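Local coordinates for beta-d-glucoside glucohydrolase (Hypocrea jecorina, PDB 3ZZ1), which probably hydrolyses terminal, non-reducing beta-D-glucosyl residues to release beta-D-glucose, a step in cellulose degradation, at residues L587-T592 with F693-G698; Y636-S641 with P647-R652. All blocks are in the same frame, centred on the assembly; numbering follows the deposited sequence.

Contact 1 (L587-T592 with F693-G698); sequences LSVLST and FGISVG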
loop_
_atom_site.group_PDB
_atom_site.type_symbol
_atom_site.label_atom_id
_atom_site.label_comp_id
_atom_site.label_asym_id
_atom_site.label_seq_id
_atom_site.Cartn_x
_atom_site.Cartn_y
_atom_site.Cartn_z
ATOM N N LEU A 587 7.448 -1.730 30.656
ATOM C CA LEU A 587 8.261 -1.368 29.501
ATOM C C LEU A 587 9.736 -1.658 29.770
ATOM O O LEU A 587 10.310 -1.142 30.726
ATOM C CB LEU A 587 8.052 0.104 29.129
ATOM C CG LEU A 587 8.860 0.734 27.984
ATOM C CD1 LEU A 587 8.772 -0.077 26.707
ATOM C CD2 LEU A 587 8.361 2.138 27.726
ATOM N N SER A 588 10.333 -2.492 28.922
ATOM C CA SER A 588 11.761 -2.782 28.998
ATOM C C SER A 588 12.450 -2.537 27.657
ATOM O O SER A 588 11.855 -2.746 26.598
ATOM C CB SER A 588 11.994 -4.220 29.448
ATOM O OG SER A 588 11.827 -5.110 28.363
ATOM N N VAL A 589 13.705 -2.101 27.716
ATOM C CA VAL A 589 14.501 -1.796 26.528
ATOM C C VAL A 589 15.836 -2.520 26.648
ATOM O O VAL A 589 16.599 -2.260 27.575
ATOM C CB VAL A 589 14.748 -0.258 26.374
ATOM C CG1 VAL A 589 15.718 0.040 25.228
ATOM C CG2 VAL A 589 13.434 0.495 26.175
ATOM N N LEU A 590 16.097 -3.437 25.722
ATOM C CA LEU A 590 17.369 -4.156 25.655
ATOM C C LEU A 590 18.096 -3.693 24.404
ATOM O O LEU A 590 17.536 -3.748 23.310
ATOM C CB LEU A 590 17.131 -5.669 25.603
ATOM C CG LEU A 590 18.314 -6.634 25.766
ATOM C CD1 LEU A 590 17.835 -7.967 26.329
ATOM C CD2 LEU A 590 19.075 -6.857 24.456
ATOM N N SER A 591 19.341 -3.251 24.560
ATOM C CA SER A 591 20.053 -2.614 23.462
ATOM C C SER A 591 21.561 -2.818 23.511
ATOM O O SER A 591 22.183 -2.709 24.569
ATOM C CB SER A 591 19.745 -1.114 23.434
ATOM O OG SER A 591 20.377 -0.494 22.329
ATOM N N THR A 592 22.133 -3.108 22.346
ATOM C CA THR A 592 23.584 -3.163 22.163
ATOM C C THR A 592 24.005 -2.208 21.038
ATOM O O THR A 592 25.140 -2.248 20.561
ATOM C CB THR A 592 24.065 -4.596 21.848
ATOM O OG1 THR A 592 23.365 -5.099 20.704
ATOM C CG2 THR A 592 23.829 -5.525 23.039
ATOM N N PHE A 693 17.714 8.152 22.998
ATOM C CA PHE A 693 16.543 8.058 22.135
ATOM C C PHE A 693 15.300 7.942 22.998
ATOM O O PHE A 693 15.250 7.118 23.913
ATOM C CB PHE A 693 16.626 6.809 21.251
ATOM C CG PHE A 693 17.610 6.910 20.115
ATOM C CD1 PHE A 693 18.976 6.771 20.334
ATOM C CD2 PHE A 693 17.161 7.093 18.813
ATOM C CE1 PHE A 693 19.883 6.847 19.271
ATOM C CE2 PHE A 693 18.060 7.163 17.747
ATOM C CZ PHE A 693 19.421 7.041 17.981
ATOM N N GLY A 694 14.293 8.758 22.709
ATOM C CA GLY A 694 13.002 8.641 23.382
ATOM C C GLY A 694 12.257 7.399 22.918
ATOM O O GLY A 694 12.115 7.163 21.714
ATOM N N ILE A 695 11.794 6.598 23.873
ATOM C CA ILE A 695 11.019 5.399 23.569
ATOM C C ILE A 695 9.581 5.607 24.038
ATOM O O ILE A 695 9.332 5.826 25.223
ATOM C CB ILE A 695 11.651 4.137 24.214
ATOM C CG1 ILE A 695 13.100 3.944 23.728
ATOM C CG2 ILE A 695 10.794 2.888 23.971
ATOM C CD1 ILE A 695 13.265 3.811 22.212
ATOM N N SER A 696 8.646 5.558 23.093
ATOM C CA SER A 696 7.234 5.804 23.379
ATOM C C SER A 696 6.365 4.676 22.846
ATOM O O SER A 696 6.364 4.393 21.645
ATOM C CB SER A 696 6.792 7.140 22.780
ATOM O OG SER A 696 7.430 8.224 23.436
ATOM N N VAL A 697 5.634 4.027 23.749
ATOM C CA VAL A 697 4.737 2.939 23.382
ATOM C C VAL A 697 3.306 3.286 23.787
ATOM O O VAL A 697 3.065 3.784 24.889
ATOM C CB VAL A 697 5.173 1.577 24.010
ATOM C CG1 VAL A 697 4.141 0.487 23.729
ATOM C CG2 VAL A 697 6.543 1.145 23.492
ATOM N N GLY A 698 2.362 3.031 22.886
ATOM C CA GLY A 698 0.959 3.278 23.178
ATOM C C GLY A 698 -0.013 2.793 22.127
ATOM O O GLY A 698 0.341 1.991 21.248
#
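Leu587 and Val697, with Val589 and Ile695 beside them, meet across the inside of a beta sandwich, the fibronectin type III-like domain of this family 3 glycoside hydrolase. Strand 582-591 belongs to the three-stranded antiparallel sheet and strand 691-698 to the four-stranded one, so the contact is made by side chains laid face to face. The CA atoms of Leu587 and Val697 stand 8.3 Å apart, and those of Val589 and Ile695 8.5 Å. Along this pairing one strand ascends in number while the other descends.

Leu587 and Val697 touch through single methyl groups, CD1 of Leu587 coming to 4.1 Å from CG2 of Val697. The other pair differs: CG2 and CG1 of Ile695 both lie about 4.2 Å from CG2 of Val589, so the valine methyl sits against the fork of the isoleucine. In both cases the side chains meet at a slant, and the contact is purely apolar; Ile695 and Val697 are buried, while Leu587 and Val589 remain partly exposed. With its CG anti to the backbone N (chi1 177°), Leu587 directs CD1 toward strand 691-698. Ile695 presents CG2, which stands opposite its own backbone N, toward Val589.

The second shell is apolar too and comes from both sheets. Leu587 also leans on Val617 and Val619 of its own layer and on Leu706 of the facing one, whereas Ile695 and Val697 share Leu635 as a neighbour within theirs. Backbone hydrogen bonds fix the two strands independently: Ser588 and Leu590 pair with Thr618 and Thr616, and Gly694 with Thr638. Just past the end of strand 582-591 Thr592 still pairs with Val614, and the hydroxyl OG of Ser591 takes a hydrogen bond from the backbone N of Ala593.

Contact 2 (Y636-S641 with P647-R652); sequences YITYPS and PPKQLR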
loop_
_atom_site.group_PDB
_atom_site.type_symbol
_atom_site.label_atom_id
_atom_site.label_comp_id
_atom_site.label_asym_id
_atom_site.label_seq_id
_atom_site.Cartn_x
_atom_site.Cartn_y
_atom_site.Cartn_z
ATOM N N TYR A 636 6.972 4.282 19.081
ATOM C CA TYR A 636 7.434 5.521 18.453
ATOM C C TYR A 636 8.763 5.946 19.055
ATOM O O TYR A 636 8.931 5.952 20.281
ATOM C CB TYR A 636 6.382 6.635 18.567
ATOM C CG TYR A 636 5.120 6.347 17.770
ATOM C CD1 TYR A 636 5.002 6.752 16.439
ATOM C CD2 TYR A 636 4.050 5.657 18.345
ATOM C CE1 TYR A 636 3.849 6.481 15.701
ATOM C CE2 TYR A 636 2.896 5.386 17.620
ATOM C CZ TYR A 636 2.800 5.795 16.299
ATOM O OH TYR A 636 1.654 5.523 15.580
ATOM N N ILE A 637 9.713 6.273 18.184
ATOM C CA ILE A 637 11.038 6.678 18.634
ATOM C C ILE A 637 11.284 8.165 18.359
ATOM O O ILE A 637 10.935 8.688 17.296
ATOM C CB ILE A 637 12.157 5.766 18.044
ATOM C CG1 ILE A 637 11.929 4.305 18.457
ATOM C CG2 ILE A 637 13.545 6.224 18.501
ATOM C CD1 ILE A 637 13.034 3.335 18.033
ATOM N N THR A 638 11.835 8.841 19.365
ATOM C CA THR A 638 12.303 10.221 19.259
ATOM C C THR A 638 13.829 10.173 19.270
ATOM O O THR A 638 14.427 9.635 20.199
ATOM C CB THR A 638 11.775 11.068 20.448
ATOM O OG1 THR A 638 10.342 11.116 20.394
ATOM C CG2 THR A 638 12.334 12.497 20.423
ATOM N N TYR A 639 14.453 10.711 18.226
ATOM C CA TYR A 639 15.914 10.704 18.108
ATOM C C TYR A 639 16.517 11.739 19.062
ATOM O O TYR A 639 15.830 12.678 19.454
ATOM C CB TYR A 639 16.330 10.992 16.657
ATOM C CG TYR A 639 16.234 9.803 15.708
ATOM C CD1 TYR A 639 15.180 8.884 15.793
ATOM C CD2 TYR A 639 17.188 9.606 14.716
ATOM C CE1 TYR A 639 15.093 7.800 14.925
ATOM C CE2 TYR A 639 17.107 8.524 13.838
ATOM C CZ TYR A 639 16.057 7.627 13.950
ATOM O OH TYR A 639 15.972 6.558 13.088
ATOM N N PRO A 640 17.799 11.569 19.452
ATOM C CA PRO A 640 18.433 12.610 20.263
ATOM C C PRO A 640 18.272 13.988 19.611
ATOM O O PRO A 640 18.260 14.091 18.379
ATOM C CB PRO A 640 19.908 12.198 20.272
ATOM C CG PRO A 640 19.891 10.731 20.070
ATOM C CD PRO A 640 18.714 10.441 19.189
ATOM N N SER A 641 18.128 15.025 20.431
ATOM C CA SER A 641 17.939 16.389 19.927
ATOM C C SER A 641 19.220 16.987 19.331
ATOM O O SER A 641 19.178 18.033 18.685
ATOM C CB SER A 641 17.376 17.299 21.026
ATOM O OG SER A 641 16.079 16.879 21.426
ATOM N N PRO A 647 11.583 14.412 12.575
ATOM C CA PRO A 647 10.257 14.522 13.199
ATOM C C PRO A 647 10.254 14.055 14.661
ATOM O O PRO A 647 10.957 13.097 14.990
ATOM C CB PRO A 647 9.400 13.588 12.348
ATOM C CG PRO A 647 9.991 13.690 10.993
ATOM C CD PRO A 647 11.483 13.903 11.190
ATOM N N PRO A 648 9.468 14.723 15.533
ATOM C CA PRO A 648 9.508 14.428 16.970
ATOM C C PRO A 648 9.260 12.950 17.284
ATOM O O PRO A 648 9.915 12.401 18.165
ATOM C CB PRO A 648 8.396 15.309 17.560
ATOM C CG PRO A 648 7.589 15.777 16.403
ATOM C CD PRO A 648 8.490 15.779 15.215
ATOM N N LYS A 649 8.339 12.324 16.551
ATOM C CA LYS A 649 8.042 10.901 16.702
ATOM C C LYS A 649 8.092 10.177 15.361
ATOM O O LYS A 649 7.652 10.713 14.334
ATOM C CB LYS A 649 6.657 10.697 17.320
ATOM C CG LYS A 649 6.591 10.897 18.816
ATOM C CD LYS A 649 5.164 10.725 19.309
ATOM C CE LYS A 649 4.949 11.452 20.628
ATOM N NZ LYS A 649 3.500 11.463 21.004
ATOM N N GLN A 650 8.618 8.951 15.385
ATOM C CA GLN A 650 8.665 8.089 14.204
ATOM C C GLN A 650 8.271 6.662 14.574
ATOM O O GLN A 650 8.825 6.089 15.512
ATOM C CB GLN A 650 10.066 8.091 13.585
ATOM C CG GLN A 650 10.470 9.383 12.889
ATOM C CD GLN A 650 11.747 9.221 12.088
ATOM O OE1 GLN A 650 11.710 9.053 10.867
ATOM N NE2 GLN A 650 12.880 9.247 12.770
ATOM N N LEU A 651 7.310 6.094 13.843
ATOM C CA LEU A 651 6.913 4.699 14.059
ATOM C C LEU A 651 8.106 3.799 13.753
ATOM O O LEU A 651 8.711 3.921 12.682
ATOM C CB LEU A 651 5.719 4.315 13.178
ATOM C CG LEU A 651 5.127 2.914 13.395
ATOM C CD1 LEU A 651 4.311 2.828 14.690
ATOM C CD2 LEU A 651 4.282 2.490 12.203
ATOM N N ARG A 652 8.458 2.935 14.707
ATOM C CA ARG A 652 9.584 2.004 14.547
ATOM C C ARG A 652 9.235 0.606 15.058
ATOM O O ARG A 652 10.118 -0.237 15.260
ATOM C CB ARG A 652 10.853 2.528 15.238
ATOM C CG ARG A 652 11.453 3.805 14.633
ATOM C CD ARG A 652 11.902 3.591 13.191
ATOM N NE ARG A 652 12.857 4.606 12.732
ATOM C CZ ARG A 652 12.644 5.452 11.728
ATOM N NH1 ARG A 652 11.498 5.424 11.050
ATOM N NH2 ARG A 652 13.589 6.325 11.394
HETATM O O HOH W 1 12.354 10.582 15.371
HETATM O O HOH W 2 13.327 12.996 17.132
#
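Ile637 and Gln650 form the hydrogen-bonded antiparallel pair near the loop end of the beta hairpin made by strands 629-638 and 650-659 of the fibronectin type III-like domain. Of their two backbone bonds, Ile637 N to Gln650 O is the straighter (2.8 Å, 169°). Tyr636 and Leu651 make the adjoining non-hydrogen-bonded pair. Beyond the ladder, Thr638 OG1 donates to the carbonyl O of Pro648 over 2.6 Å, joining strand end to loop.

Apolar contacts occupy both faces. Leu651 CD1 sits over one face of the Tyr636 ring, 4.0 Å from its centroid, a CH-pi contact; Leu651 itself packs against Trp85 and Tyr135 of the N-terminal domain. On the face of Ile637, its CD1 presses 3.6 Å from CB of Arg652, the side chains crossing at about a right angle.

The charged end of Arg652 turns to Tyr639: NH2 donates to Tyr639 OH (2.9 Å) from within the guanidinium plane, which stands 80° from the ring. Ser677 O holds the same hydroxyl, and Asp675 O takes the NE of Arg652. A phenylalanine in place of Tyr639 would probably leave both Arg652 NH2 and Ser677 O without this partner, though Asp675 O would still hold NE. Gln650, its chain extended beyond CG, lays NE2 over the Tyr639 ring, 3.4 Å from CE1, and donates from NE2 to water 1 (3.0 Å to its O), itself near the carbonyl oxygens of Ile637 and Pro647.

Overall arrangement
Read from the N terminus, the chain first builds the TIM-barrel-like domain and the following C-terminal family domain, then enters the sandwich through strand 582-591. Contact 1 closes only when strand 691-698 arrives, a loop of 100 residues, over half of them strand and none helix. Contact 2 closes a much shorter loop, five residues between its segments, and lies wholly within the larger one. Contact 1 joins the two sheets, whereas contact 2 ties neighbouring strands of one sheet and carries it toward the N-terminal domain. Strands 629-638 and 691-698 are adjacent, so the contacts meet directly: Ser696 O lies 2.6 Å from Tyr636 N, a probable hydrogen bond.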